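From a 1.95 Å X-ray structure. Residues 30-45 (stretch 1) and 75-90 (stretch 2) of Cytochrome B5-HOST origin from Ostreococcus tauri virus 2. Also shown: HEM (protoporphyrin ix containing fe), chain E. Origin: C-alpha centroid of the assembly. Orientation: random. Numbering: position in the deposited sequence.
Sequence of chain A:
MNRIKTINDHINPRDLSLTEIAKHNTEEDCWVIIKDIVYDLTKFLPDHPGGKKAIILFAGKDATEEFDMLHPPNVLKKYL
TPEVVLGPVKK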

# COMPACT_ATOMS: atom_id res chain seq x y z
N CYS A 30 4.58 -4.19 5.32
CA CYS A 30 4.34 -3.90 3.91
C CYS A 30 3.53 -2.62 3.69
O CYS A 30 2.31 -2.60 3.90
CB CYS A 30 3.62 -5.09 3.26
SG CYS A 30 3.28 -4.90 1.50
N TRP A 31 4.21 -1.54 3.29
CA TRP A 31 3.51 -0.30 2.95
C TRP A 31 3.54 -0.14 1.48
O TRP A 31 4.53 -0.48 0.85
CB TRP A 31 4.20 0.91 3.54
CG TRP A 31 4.15 1.08 5.03
CD1 TRP A 31 3.67 0.19 5.99
CD2 TRP A 31 4.65 2.23 5.80
NE1 TRP A 31 3.81 0.71 7.25
CE2 TRP A 31 4.39 1.93 7.21
CE3 TRP A 31 5.25 3.44 5.46
CZ2 TRP A 31 4.73 2.82 8.22
CZ3 TRP A 31 5.59 4.32 6.49
CH2 TRP A 31 5.33 4.02 7.84
N VAL A 32 2.48 0.42 0.93
CA VAL A 32 2.38 0.65 -0.52
C VAL A 32 1.79 2.04 -0.75
O VAL A 32 0.85 2.43 -0.05
CB VAL A 32 1.51 -0.44 -1.21
CG1 VAL A 32 1.35 -0.15 -2.69
CG2 VAL A 32 2.12 -1.83 -1.03
N ILE A 33 2.34 2.77 -1.73
CA ILE A 33 1.83 4.10 -2.10
C ILE A 33 0.88 3.94 -3.29
O ILE A 33 1.24 3.34 -4.30
CB ILE A 33 2.95 5.10 -2.52
CG1 ILE A 33 4.03 5.26 -1.44
CG2 ILE A 33 2.33 6.47 -2.87
CD1 ILE A 33 5.34 5.86 -1.96
N ILE A 34 -0.33 4.48 -3.15
CA ILE A 34 -1.28 4.57 -4.27
C ILE A 34 -1.85 5.99 -4.28
O ILE A 34 -2.48 6.42 -3.30
CB ILE A 34 -2.42 3.52 -4.14
CG1 ILE A 34 -1.84 2.10 -4.09
CG2 ILE A 34 -3.43 3.65 -5.29
CD1 ILE A 34 -2.85 1.02 -3.78
N LYS A 35 -1.62 6.70 -5.38
CA LYS A 35 -1.97 8.12 -5.55
C LYS A 35 -1.53 8.97 -4.39
O LYS A 35 -2.35 9.70 -3.82
CB LYS A 35 -3.47 8.32 -5.80
CG LYS A 35 -4.03 7.48 -6.94
CD LYS A 35 -5.45 7.87 -7.31
CE LYS A 35 -6.44 7.48 -6.22
NZ LYS A 35 -6.41 6.03 -5.89
N ASP A 36 -0.26 8.84 -4.00
CA ASP A 36 0.36 9.68 -2.97
C ASP A 36 -0.19 9.49 -1.55
O ASP A 36 0.08 10.32 -0.66
CB ASP A 36 0.34 11.16 -3.40
CG ASP A 36 1.24 11.44 -4.61
OD1 ASP A 36 2.21 10.69 -4.86
OD2 ASP A 36 0.96 12.41 -5.33
N ILE A 37 -0.93 8.40 -1.36
CA ILE A 37 -1.42 7.99 -0.03
C ILE A 37 -0.76 6.67 0.37
O ILE A 37 -0.72 5.73 -0.43
CB ILE A 37 -2.96 7.83 0.00
CG1 ILE A 37 -3.64 9.19 -0.25
CG2 ILE A 37 -3.43 7.26 1.34
CD1 ILE A 37 -3.39 10.23 0.83
N VAL A 38 -0.23 6.61 1.60
CA VAL A 38 0.46 5.41 2.07
C VAL A 38 -0.55 4.48 2.76
O VAL A 38 -1.28 4.91 3.64
CB VAL A 38 1.61 5.75 3.05
CG1 VAL A 38 2.43 4.52 3.40
CG2 VAL A 38 2.51 6.83 2.46
N TYR A 39 -0.59 3.22 2.33
CA TYR A 39 -1.40 2.18 2.96
C TYR A 39 -0.50 1.14 3.62
O TYR A 39 0.50 0.74 3.05
CB TYR A 39 -2.28 1.51 1.89
CG TYR A 39 -3.23 2.48 1.19
CD1 TYR A 39 -2.82 3.21 0.07
CD2 TYR A 39 -4.50 2.69 1.68
CE1 TYR A 39 -3.68 4.11 -0.55
CE2 TYR A 39 -5.38 3.57 1.06
CZ TYR A 39 -4.97 4.28 -0.04
OH TYR A 39 -5.86 5.16 -0.63
N ASP A 40 -0.86 0.72 4.83
CA ASP A 40 -0.18 -0.40 5.46
C ASP A 40 -0.97 -1.65 5.13
O ASP A 40 -2.03 -1.89 5.71
CB ASP A 40 -0.03 -0.22 6.97
CG ASP A 40 0.70 -1.40 7.64
OD1 ASP A 40 0.95 -2.44 7.00
OD2 ASP A 40 1.02 -1.27 8.84
N LEU A 41 -0.46 -2.42 4.19
CA LEU A 41 -1.19 -3.58 3.69
C LEU A 41 -0.76 -4.90 4.33
O LEU A 41 -1.21 -5.96 3.90
CB LEU A 41 -1.16 -3.64 2.14
CG LEU A 41 -1.77 -2.41 1.44
CD1 LEU A 41 -1.60 -2.47 -0.07
CD2 LEU A 41 -3.23 -2.25 1.80
N THR A 42 0.05 -4.83 5.38
CA THR A 42 0.62 -6.03 6.02
C THR A 42 -0.51 -7.02 6.38
O THR A 42 -0.50 -8.19 5.99
CB THR A 42 1.44 -5.65 7.28
OG1 THR A 42 2.43 -4.66 6.95
CG2 THR A 42 2.10 -6.85 7.89
N LYS A 43 -1.50 -6.52 7.11
CA LYS A 43 -2.61 -7.38 7.53
C LYS A 43 -3.59 -7.68 6.39
O LYS A 43 -4.24 -8.72 6.38
CB LYS A 43 -3.32 -6.79 8.75
CG LYS A 43 -2.49 -6.89 10.03
CD LYS A 43 -3.12 -6.12 11.17
CE LYS A 43 -2.34 -6.32 12.46
NZ LYS A 43 -2.85 -5.46 13.55
N PHE A 44 -3.67 -6.79 5.42
CA PHE A 44 -4.51 -7.05 4.24
C PHE A 44 -4.00 -8.18 3.34
O PHE A 44 -4.77 -8.77 2.58
CB PHE A 44 -4.72 -5.76 3.43
CG PHE A 44 -5.58 -5.95 2.19
CD1 PHE A 44 -6.94 -6.25 2.31
CD2 PHE A 44 -5.02 -5.85 0.92
CE1 PHE A 44 -7.73 -6.44 1.17
CE2 PHE A 44 -5.80 -6.02 -0.22
CZ PHE A 44 -7.15 -6.32 -0.09
N LEU A 45 -2.70 -8.49 3.42
CA LEU A 45 -2.07 -9.42 2.47
C LEU A 45 -2.80 -10.76 2.30
O LEU A 45 -3.17 -11.10 1.17
CB LEU A 45 -0.57 -9.63 2.76
CG LEU A 45 0.42 -8.47 2.72
CD1 LEU A 45 1.83 -9.00 2.98
CD2 LEU A 45 0.35 -7.72 1.40
CHA HEM E . -7.41 -8.58 -7.75
CHB HEM E . -8.37 -5.47 -3.94
CHC HEM E . -3.86 -3.79 -4.11
CHD HEM E . -2.93 -6.90 -7.81
C1A HEM E . -8.05 -7.82 -6.71
C2A HEM E . -9.46 -8.01 -6.40
C3A HEM E . -9.74 -7.10 -5.30
C4A HEM E . -8.46 -6.45 -4.98
CMA HEM E . -11.05 -6.91 -4.59
CAA HEM E . -10.46 -8.94 -7.07
CBA HEM E . -11.33 -8.12 -8.03
CGA HEM E . -10.47 -7.72 -9.20
O1A HEM E . -10.09 -8.61 -10.04
O2A HEM E . -10.15 -6.52 -9.27
C1B HEM E . -7.19 -4.71 -3.66
C2B HEM E . -7.21 -3.68 -2.61
C3B HEM E . -5.84 -3.20 -2.70
C4B HEM E . -5.23 -4.01 -3.75
CMB HEM E . -8.33 -3.26 -1.72
CAB HEM E . -5.20 -2.15 -1.86
CBB HEM E . -4.72 -1.07 -2.41
C1C HEM E . -3.18 -4.41 -5.20
C2C HEM E . -1.77 -4.11 -5.53
C3C HEM E . -1.53 -5.04 -6.61
C4C HEM E . -2.76 -5.85 -6.83
CMC HEM E . -0.85 -3.09 -4.88
CAC HEM E . -0.27 -5.16 -7.35
CBC HEM E . -0.23 -4.55 -8.51
C1D HEM E . -4.08 -7.70 -8.10
C2D HEM E . -4.03 -8.71 -9.17
C3D HEM E . -5.40 -9.21 -9.16
C4D HEM E . -6.02 -8.43 -8.07
CMD HEM E . -2.89 -9.13 -10.08
CAD HEM E . -6.03 -10.27 -10.01
CBD HEM E . -6.88 -9.65 -11.12
CGD HEM E . -7.71 -10.69 -11.87
O1D HEM E . -7.44 -11.91 -11.77
O2D HEM E . -8.66 -10.28 -12.57
NA HEM E . -7.44 -6.74 -5.94
NB HEM E . -6.05 -4.88 -4.35
NC HEM E . -3.80 -5.36 -6.04
ND HEM E . -5.26 -7.51 -7.47
FE HEM E . -5.55 -6.24 -5.83
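Stretch 2, residues 75-90: VLKKYLTPEVVLGPVK

Residues 30-40 of stretch 1 form a beta hairpin, whose first strand begins earlier in the chain. Strand 30-34 runs into a type I' turn from Ile-34 to Ile-37, and strand 37-40 returns. Residues 42-45 then take helical phi/psi angles without the regular bonds. Stretch 2 opens with a helix that ends at Tyr-79. Leu-80 is the first residue to leave helical angles. A 3-10 segment, 82-84, leads into strand 85-88.

Strand 85-88 lies antiparallel to strand 37-40. The two axes cross at 162° and approach to 4.4 Å. Four backbone hydrogen bonds join the stretches. Val-89 N donates to Asp-36 O (2.9 Å), and Val-38 N donates to Gly-87 O (2.7 Å), almost straight at the hydrogen. Leu-86 N donates to Val-38 O (2.9 Å), and Asp-40 N to Val-84 O (2.8 Å). Ile-37 pairs with Pro-88, CA to CA 4.2 Å, as a non-hydrogen-bonded pair. The pair takes no hydrogen bond from the Pro-88 nitrogen, which has no hydrogen to give. Val-38 pairs with Gly-87, and Tyr-39 with Val-85, CA to CA 4.8 Å. The register slips by one between Val-38 and Tyr-39, so a beta bulge places Leu-86 as the extra residue. Gly-87 has phi/psi of 136/-176. At these angles a CB would be jammed against the preceding carbonyl oxygen and would also meet Pro-88 CD.

Ile-37, Tyr-39, Val-85 and Pro-88 share one face of the sheet. Ile-37 CG2 is 3.8 Å from Val-85 CG1, and Ile-37 CD1 is 3.9 Å from Pro-88 CB. Tyr-39 CE2 lies 3.8 Å from Val-85 CG2. The tyrosine ring also reaches Leu-76 in the helix and Leu-80 just after it: Tyr-39 CD2 is 3.7 Å from Leu-80 CD1, and Tyr-39 CZ is 3.9 Å from Leu-76 CD2. Leu-80 continues to Phe-44, where Leu-80 CD2 sits over one ring face, 3.9 Å from Phe-44 CD1.

Val-38 points to the other face. Val-38 CG2 packs on Val-89 CG2 at 3.9 Å, and Ile-33 CG2 meets Val-89 CG2 at 3.8 Å. Leu-86 points toward stretch 1. Its CD1 lies over one face of the Trp-31 ring, with Leu-86 CD1 3.4 Å from Trp-31 CE2, a CH-pi contact.

The heme is touched from both stretches. Ile-34 CD1 is 3.1 Å from HEM CBB, and Phe-44 CE2 is 3.6 Å from HEM C2B. From stretch 2, Val-75 CG1 is 3.5 Å from HEM CHB. HEM CMA lies over one face of the Tyr-79 ring, 3.3 Å from Tyr-79 CZ.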

# COMPACT_ATOMS: atom_id res chain seq x y z
N VAL A 75 -12.95 -0.12 -5.59
CA VAL A 75 -12.26 -1.10 -4.73
C VAL A 75 -11.66 -0.52 -3.43
O VAL A 75 -11.84 -1.09 -2.36
CB VAL A 75 -11.19 -1.85 -5.56
CG1 VAL A 75 -10.16 -2.52 -4.67
CG2 VAL A 75 -11.84 -2.88 -6.47
N LEU A 76 -10.93 0.59 -3.53
CA LEU A 76 -10.27 1.20 -2.35
C LEU A 76 -11.24 1.49 -1.20
O LEU A 76 -10.97 1.17 -0.04
CB LEU A 76 -9.55 2.49 -2.75
CG LEU A 76 -8.09 2.42 -3.18
CD1 LEU A 76 -7.61 3.82 -3.53
CD2 LEU A 76 -7.20 1.81 -2.10
N LYS A 77 -12.37 2.09 -1.54
CA LYS A 77 -13.39 2.46 -0.58
C LYS A 77 -14.17 1.28 -0.01
O LYS A 77 -14.80 1.41 1.05
CB LYS A 77 -14.35 3.49 -1.19
CG LYS A 77 -15.23 2.98 -2.33
CD LYS A 77 -16.18 4.08 -2.78
CE LYS A 77 -17.04 3.63 -3.95
NZ LYS A 77 -17.95 4.71 -4.43
N LYS A 78 -14.13 0.12 -0.68
CA LYS A 78 -14.93 -1.03 -0.22
C LYS A 78 -14.16 -2.12 0.51
O LYS A 78 -14.77 -2.99 1.15
CB LYS A 78 -15.73 -1.64 -1.37
CG LYS A 78 -16.96 -0.81 -1.73
CD LYS A 78 -18.18 -1.68 -1.99
CE LYS A 78 -18.15 -2.29 -3.38
NZ LYS A 78 -19.40 -3.05 -3.66
N TYR A 79 -12.84 -2.10 0.43
CA TYR A 79 -12.07 -3.19 1.02
C TYR A 79 -11.19 -2.81 2.20
O TYR A 79 -10.75 -3.69 2.95
CB TYR A 79 -11.25 -3.91 -0.05
CG TYR A 79 -12.10 -4.72 -0.99
CD1 TYR A 79 -12.83 -4.11 -2.02
CD2 TYR A 79 -12.20 -6.10 -0.85
CE1 TYR A 79 -13.63 -4.86 -2.89
CE2 TYR A 79 -12.98 -6.86 -1.72
CZ TYR A 79 -13.70 -6.23 -2.73
OH TYR A 79 -14.47 -6.98 -3.57
N LEU A 80 -10.92 -1.52 2.37
CA LEU A 80 -10.01 -1.08 3.42
C LEU A 80 -10.70 -0.27 4.52
O LEU A 80 -11.69 0.40 4.26
CB LEU A 80 -8.83 -0.30 2.81
CG LEU A 80 -8.03 -0.98 1.68
CD1 LEU A 80 -6.88 -0.09 1.26
CD2 LEU A 80 -7.50 -2.37 2.06
N THR A 81 -10.16 -0.36 5.74
CA THR A 81 -10.61 0.45 6.88
C THR A 81 -9.65 1.61 7.12
O THR A 81 -8.55 1.62 6.55
CB THR A 81 -10.74 -0.41 8.17
OG1 THR A 81 -9.47 -0.98 8.50
CG2 THR A 81 -11.72 -1.53 7.96
N PRO A 82 -10.06 2.62 7.92
CA PRO A 82 -9.17 3.75 8.24
C PRO A 82 -7.87 3.35 8.91
O PRO A 82 -6.87 4.06 8.76
CB PRO A 82 -10.01 4.59 9.21
CG PRO A 82 -11.41 4.33 8.79
CD PRO A 82 -11.45 2.89 8.36
N GLU A 83 -7.85 2.25 9.65
CA GLU A 83 -6.62 1.89 10.36
C GLU A 83 -5.41 1.60 9.44
O GLU A 83 -4.26 1.72 9.88
CB GLU A 83 -6.86 0.75 11.36
CG GLU A 83 -7.27 -0.57 10.74
CD GLU A 83 -7.50 -1.65 11.78
OE1 GLU A 83 -8.12 -1.35 12.83
OE2 GLU A 83 -7.07 -2.80 11.55
N VAL A 84 -5.67 1.23 8.18
CA VAL A 84 -4.56 0.93 7.26
C VAL A 84 -4.16 2.13 6.39
O VAL A 84 -3.15 2.08 5.68
CB VAL A 84 -4.81 -0.32 6.37
CG1 VAL A 84 -5.04 -1.56 7.24
CG2 VAL A 84 -5.95 -0.10 5.39
N VAL A 85 -4.96 3.18 6.44
CA VAL A 85 -4.69 4.37 5.64
C VAL A 85 -3.83 5.29 6.50
O VAL A 85 -4.33 5.94 7.41
CB VAL A 85 -5.98 5.08 5.17
CG1 VAL A 85 -5.63 6.22 4.22
CG2 VAL A 85 -6.94 4.10 4.51
N LEU A 86 -2.54 5.32 6.20
CA LEU A 86 -1.59 6.02 7.05
C LEU A 86 -1.56 7.52 6.79
O LEU A 86 -1.38 8.29 7.72
CB LEU A 86 -0.19 5.41 6.93
CG LEU A 86 -0.08 3.89 7.18
CD1 LEU A 86 1.38 3.52 7.21
CD2 LEU A 86 -0.76 3.45 8.48
N GLY A 87 -1.73 7.92 5.53
CA GLY A 87 -1.72 9.33 5.15
C GLY A 87 -0.93 9.61 3.88
O GLY A 87 -0.43 8.69 3.23
N PRO A 88 -0.80 10.90 3.52
CA PRO A 88 -0.10 11.23 2.29
C PRO A 88 1.43 11.18 2.43
O PRO A 88 1.96 11.41 3.53
CB PRO A 88 -0.58 12.66 1.99
CG PRO A 88 -0.78 13.26 3.36
CD PRO A 88 -1.22 12.11 4.25
N VAL A 89 2.12 10.85 1.33
CA VAL A 89 3.58 10.93 1.24
C VAL A 89 4.07 12.34 1.58
O VAL A 89 3.49 13.34 1.12
CB VAL A 89 4.07 10.55 -0.19
CG1 VAL A 89 5.57 10.76 -0.35
CG2 VAL A 89 3.72 9.11 -0.52
N LYS A 90 5.10 12.43 2.41
CA LYS A 90 5.73 13.71 2.73
C LYS A 90 6.89 13.98 1.78
O LYS A 90 7.90 13.26 1.79
CB LYS A 90 6.20 13.73 4.19
CG LYS A 90 5.12 14.18 5.17
CD LYS A 90 4.16 13.04 5.50
CE LYS A 90 2.75 13.53 5.78
NZ LYS A 90 1.85 12.37 6.00